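Local atomic coordinates of myosin-17 (PDB entry 7KFL), a protein that probably links a plant class XI myosin motor to its cargo, the part modelled here being the cargo-binding globular tail. Residues I212-N223 against Y272-W283. Residues are numbered along the deposited sequence; the frame is centred on the assembly and turned at random.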
loop_
_atom_site.group_PDB
_atom_site.type_symbol
_atom_site.label_atom_id
_atom_site.label_comp_id
_atom_site.label_asym_id
_atom_site.label_seq_id
_atom_site.Cartn_x
_atom_site.Cartn_y
_atom_site.Cartn_z
ATOM N N ILE A 212 7.982 -23.038 -5.965
ATOM C CA ILE A 212 7.416 -22.683 -4.626
ATOM C C ILE A 212 8.305 -21.613 -3.972
ATOM O O ILE A 212 7.768 -20.804 -3.191
ATOM C CB ILE A 212 7.264 -23.932 -3.730
ATOM C CG1 ILE A 212 6.193 -24.888 -4.262
ATOM C CG2 ILE A 212 6.992 -23.540 -2.283
ATOM C CD1 ILE A 212 4.776 -24.513 -3.878
ATOM N N ALA A 213 9.608 -21.615 -4.278
ATOM C CA ALA A 213 10.621 -20.673 -3.742
ATOM C C ALA A 213 10.252 -19.231 -4.112
ATOM O O ALA A 213 10.606 -18.315 -3.347
ATOM C CB ALA A 213 11.992 -21.037 -4.259
ATOM N N HIS A 214 9.568 -19.036 -5.243
ATOM C CA HIS A 214 9.136 -17.707 -5.754
ATOM C C HIS A 214 8.150 -17.062 -4.772
ATOM O O HIS A 214 8.238 -15.836 -4.576
ATOM C CB HIS A 214 8.569 -17.837 -7.172
ATOM C CG HIS A 214 9.594 -18.227 -8.184
ATOM N ND1 HIS A 214 10.912 -17.818 -8.093
ATOM C CD2 HIS A 214 9.503 -18.962 -9.314
ATOM C CE1 HIS A 214 11.589 -18.294 -9.118
ATOM N NE2 HIS A 214 10.747 -18.997 -9.882
ATOM N N TRP A 215 7.252 -17.853 -4.175
ATOM C CA TRP A 215 6.320 -17.384 -3.113
ATOM C C TRP A 215 7.136 -16.911 -1.907
ATOM O O TRP A 215 6.761 -15.887 -1.305
ATOM C CB TRP A 215 5.324 -18.478 -2.714
ATOM C CG TRP A 215 4.435 -18.932 -3.830
ATOM C CD1 TRP A 215 4.353 -20.189 -4.350
ATOM C CD2 TRP A 215 3.491 -18.133 -4.565
ATOM N NE1 TRP A 215 3.424 -20.232 -5.352
ATOM C CE2 TRP A 215 2.880 -18.986 -5.509
ATOM C CE3 TRP A 215 3.097 -16.790 -4.515
ATOM C CZ2 TRP A 215 1.903 -18.538 -6.397
ATOM C CZ3 TRP A 215 2.134 -16.346 -5.395
ATOM C CH2 TRP A 215 1.549 -17.210 -6.322
ATOM N N GLN A 216 8.212 -17.635 -1.583
ATOM C CA GLN A 216 9.134 -17.319 -0.460
ATOM C C GLN A 216 9.922 -16.041 -0.780
ATOM O O GLN A 216 10.149 -15.250 0.157
ATOM C CB GLN A 216 10.039 -18.519 -0.171
ATOM C CG GLN A 216 9.277 -19.712 0.394
ATOM C CD GLN A 216 10.100 -20.975 0.491
ATOM O OE1 GLN A 216 11.313 -20.981 0.286
ATOM N NE2 GLN A 216 9.430 -22.070 0.810
ATOM N N SER A 217 10.310 -15.831 -2.042
ATOM C CA SER A 217 11.012 -14.605 -2.512
ATOM C C SER A 217 10.138 -13.368 -2.259
ATOM O O SER A 217 10.685 -12.331 -1.827
ATOM C CB SER A 217 11.394 -14.706 -3.968
ATOM O OG SER A 217 12.176 -15.863 -4.207
ATOM N N ILE A 218 8.834 -13.478 -2.530
ATOM C CA ILE A 218 7.829 -12.390 -2.335
ATOM C C ILE A 218 7.725 -12.079 -0.837
ATOM O O ILE A 218 7.776 -10.883 -0.479
ATOM C CB ILE A 218 6.470 -12.776 -2.962
ATOM C CG1 ILE A 218 6.538 -12.732 -4.492
ATOM C CG2 ILE A 218 5.342 -11.904 -2.426
ATOM C CD1 ILE A 218 5.362 -13.377 -5.189
ATOM N N ARG A 219 7.596 -13.117 -0.005
ATOM C CA ARG A 219 7.489 -13.015 1.477
ATOM C C ARG A 219 8.694 -12.247 2.044
ATOM O O ARG A 219 8.495 -11.466 2.996
ATOM C CB ARG A 219 7.395 -14.412 2.098
ATOM C CG ARG A 219 7.003 -14.407 3.567
ATOM C CD ARG A 219 6.991 -15.802 4.161
ATOM N NE ARG A 219 6.887 -15.764 5.613
ATOM C CZ ARG A 219 6.639 -16.812 6.391
ATOM N NH1 ARG A 219 6.458 -18.015 5.869
ATOM N NH2 ARG A 219 6.565 -16.649 7.699
ATOM N N LYS A 220 9.890 -12.464 1.487
ATOM C CA LYS A 220 11.149 -11.782 1.900
ATOM C C LYS A 220 11.047 -10.286 1.583
ATOM O O LYS A 220 11.338 -9.470 2.483
ATOM C CB LYS A 220 12.369 -12.406 1.215
ATOM C CG LYS A 220 12.943 -13.631 1.918
ATOM C CD LYS A 220 14.205 -14.172 1.280
ATOM C CE LYS A 220 13.956 -14.847 -0.052
ATOM N NZ LYS A 220 15.126 -15.644 -0.489
ATOM N N SER A 221 10.648 -9.949 0.352
ATOM C CA SER A 221 10.467 -8.553 -0.131
ATOM C C SER A 221 9.428 -7.831 0.736
ATOM O O SER A 221 9.676 -6.668 1.086
ATOM C CB SER A 221 10.099 -8.518 -1.593
ATOM O OG SER A 221 11.190 -8.946 -2.399
ATOM N N LEU A 222 8.322 -8.495 1.085
ATOM C CA LEU A 222 7.283 -7.924 1.986
ATOM C C LEU A 222 7.929 -7.555 3.326
ATOM O O LEU A 222 7.700 -6.427 3.791
ATOM C CB LEU A 222 6.141 -8.929 2.185
ATOM C CG LEU A 222 5.266 -9.217 0.965
ATOM C CD1 LEU A 222 4.180 -10.224 1.311
ATOM C CD2 LEU A 222 4.641 -7.945 0.414
ATOM N N ASN A 223 8.722 -8.468 3.902
ATOM C CA ASN A 223 9.362 -8.324 5.241
ATOM C C ASN A 223 10.417 -7.210 5.207
ATOM O O ASN A 223 10.511 -6.470 6.204
ATOM C CB ASN A 223 9.978 -9.641 5.730
ATOM C CG ASN A 223 9.000 -10.533 6.465
ATOM O OD1 ASN A 223 8.009 -10.062 7.019
ATOM N ND2 ASN A 223 9.277 -11.827 6.497
ATOM N N TYR A 272 -0.658 -25.454 -6.607
ATOM C CA TYR A 272 0.591 -24.651 -6.581
ATOM C C TYR A 272 0.325 -23.274 -5.964
ATOM O O TYR A 272 1.134 -22.831 -5.131
ATOM C CB TYR A 272 1.181 -24.481 -7.982
ATOM C CG TYR A 272 2.250 -23.423 -8.038
ATOM C CD1 TYR A 272 3.454 -23.597 -7.375
ATOM C CD2 TYR A 272 2.047 -22.228 -8.707
ATOM C CE1 TYR A 272 4.441 -22.628 -7.402
ATOM C CE2 TYR A 272 3.024 -21.247 -8.744
ATOM C CZ TYR A 272 4.227 -21.449 -8.092
ATOM O OH TYR A 272 5.191 -20.484 -8.114
ATOM N N VAL A 273 -0.754 -22.607 -6.388
ATOM C CA VAL A 273 -1.133 -21.246 -5.901
ATOM C C VAL A 273 -1.583 -21.353 -4.439
ATOM O O VAL A 273 -1.200 -20.468 -3.649
ATOM C CB VAL A 273 -2.201 -20.582 -6.794
ATOM C CG1 VAL A 273 -2.861 -19.397 -6.106
ATOM C CG2 VAL A 273 -1.621 -20.149 -8.132
ATOM N N LYS A 274 -2.350 -22.392 -4.088
ATOM C CA LYS A 274 -2.821 -22.633 -2.696
ATOM C C LYS A 274 -1.610 -22.700 -1.756
ATOM O O LYS A 274 -1.712 -22.175 -0.630
ATOM C CB LYS A 274 -3.650 -23.917 -2.589
ATOM C CG LYS A 274 -4.374 -24.083 -1.259
ATOM C CD LYS A 274 -5.377 -25.217 -1.230
ATOM C CE LYS A 274 -6.401 -25.053 -0.127
ATOM N NZ LYS A 274 -7.254 -26.257 0.017
ATOM N N ALA A 275 -0.516 -23.328 -2.204
ATOM C CA ALA A 275 0.777 -23.405 -1.481
ATOM C C ALA A 275 1.312 -21.986 -1.267
ATOM O O ALA A 275 1.709 -21.669 -0.130
ATOM C CB ALA A 275 1.762 -24.256 -2.243
ATOM N N GLY A 276 1.307 -21.175 -2.329
ATOM C CA GLY A 276 1.714 -19.758 -2.303
ATOM C C GLY A 276 0.909 -18.943 -1.306
ATOM O O GLY A 276 1.526 -18.165 -0.559
ATOM N N LEU A 277 -0.417 -19.108 -1.294
ATOM C CA LEU A 277 -1.347 -18.351 -0.411
ATOM C C LEU A 277 -1.032 -18.654 1.060
ATOM O O LEU A 277 -1.198 -17.742 1.891
ATOM C CB LEU A 277 -2.797 -18.716 -0.755
ATOM C CG LEU A 277 -3.297 -18.274 -2.131
ATOM C CD1 LEU A 277 -4.739 -18.709 -2.344
ATOM C CD2 LEU A 277 -3.168 -16.768 -2.319
ATOM N N ALA A 278 -0.590 -19.879 1.365
ATOM C CA ALA A 278 -0.203 -20.327 2.725
ATOM C C ALA A 278 1.040 -19.559 3.196
ATOM O O ALA A 278 1.104 -19.226 4.397
ATOM C CB ALA A 278 0.026 -21.818 2.732
ATOM N N GLU A 279 1.988 -19.294 2.289
ATOM C CA GLU A 279 3.195 -18.462 2.551
ATOM C C GLU A 279 2.771 -17.032 2.911
ATOM O O GLU A 279 3.301 -16.490 3.903
ATOM C CB GLU A 279 4.124 -18.450 1.333
ATOM C CG GLU A 279 4.947 -19.715 1.182
ATOM C CD GLU A 279 6.194 -19.792 2.049
ATOM O OE1 GLU A 279 6.573 -18.764 2.648
ATOM O OE2 GLU A 279 6.791 -20.884 2.116
ATOM N N LEU A 280 1.855 -16.448 2.131
ATOM C CA LEU A 280 1.386 -15.046 2.299
ATOM C C LEU A 280 0.505 -14.935 3.549
ATOM O O LEU A 280 0.584 -13.893 4.224
ATOM C CB LEU A 280 0.631 -14.607 1.041
ATOM C CG LEU A 280 1.437 -14.616 -0.257
ATOM C CD1 LEU A 280 0.580 -14.148 -1.422
ATOM C CD2 LEU A 280 2.689 -13.758 -0.140
ATOM N N GLU A 281 -0.302 -15.960 3.843
ATOM C CA GLU A 281 -1.122 -16.040 5.083
ATOM C C GLU A 281 -0.182 -16.014 6.293
ATOM O O GLU A 281 -0.462 -15.253 7.242
ATOM C CB GLU A 281 -1.985 -17.305 5.103
ATOM C CG GLU A 281 -3.054 -17.290 6.184
ATOM C CD GLU A 281 -3.876 -18.562 6.306
ATOM O OE1 GLU A 281 -3.666 -19.490 5.495
ATOM O OE2 GLU A 281 -4.726 -18.622 7.216
ATOM N N GLN A 282 0.888 -16.819 6.246
ATOM C CA GLN A 282 1.916 -16.932 7.318
ATOM C C GLN A 282 2.548 -15.558 7.568
ATOM O O GLN A 282 2.712 -15.193 8.751
ATOM C CB GLN A 282 2.974 -17.977 6.951
ATOM C CG GLN A 282 2.589 -19.397 7.344
ATOM C CD GLN A 282 2.516 -19.581 8.842
ATOM O OE1 GLN A 282 3.270 -18.973 9.600
ATOM N NE2 GLN A 282 1.601 -20.429 9.284
ATOM N N TRP A 283 2.872 -14.827 6.497
ATOM C CA TRP A 283 3.435 -13.451 6.556
ATOM C C TRP A 283 2.468 -12.515 7.293
ATOM O O TRP A 283 2.950 -11.689 8.092
ATOM C CB TRP A 283 3.758 -12.918 5.154
ATOM C CG TRP A 283 4.271 -11.514 5.185
ATOM C CD1 TRP A 283 5.574 -11.110 5.217
ATOM C CD2 TRP A 283 3.477 -10.316 5.250
ATOM N NE1 TRP A 283 5.645 -9.745 5.274
ATOM C CE2 TRP A 283 4.376 -9.230 5.298
ATOM C CE3 TRP A 283 2.102 -10.054 5.266
ATOM C CZ2 TRP A 283 3.938 -7.908 5.356
ATOM C CZ3 TRP A 283 1.669 -8.749 5.323
ATOM C CH2 TRP A 283 2.578 -7.693 5.369
HETATM O O HOH W 1 5.686 -19.989 8.419
#
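Trp215 is the bump and Gly276 the floor of the hollow it fills: the indole lies with one face over the glycine CA, ringed by Tyr272, Val273 and Glu279 as a knob in a hole. With no side chain at Gly276, the backbones close to 5.2 Å between the CA atoms of Trp215 and Gly276. Tyr272 walls one end of the hollow, its ring inclined 43° to the five-membered ring of Trp215, whose NE1 stands above the tyrosine face; the tyrosine OH is hydrogen-bonded to the carbonyl oxygen of Leu211. Replacing Trp215 by alanine would probably leave the hollow over Gly276 unfilled and strip the tyrosine ring of its cover on that face. Alongside the tyrosine ring, Ile212 CD1 touches Ala275 CB at 3.4 Å. The two helices, 23° from parallel, belong to the long helical bundle of the globular tail, 272-283 within its DIL domain, and helix 236-260 packs against both. At the far end the bump comes from the other helix. Trp283 swings out with CG anti to the backbone N (chi1 178°), and Leu222 lies over its face, CB 3.2 Å from Trp283 NE1 and CD1 in a CH-pi contact over the five-membered ring. Glu279, bent at chi2, bridges the solvent-facing flank: OE2 accepts a hydrogen bond from Gln216 NE2 (3.2 Å), which comes from above the carboxylate plane, while OE1 forms a salt bridge with Arg219 NH1 at 3.3 Å, its hydrogen bond weak but nearly straight. One face of the extended Arg219's guanidinium rests over Gln282 CB.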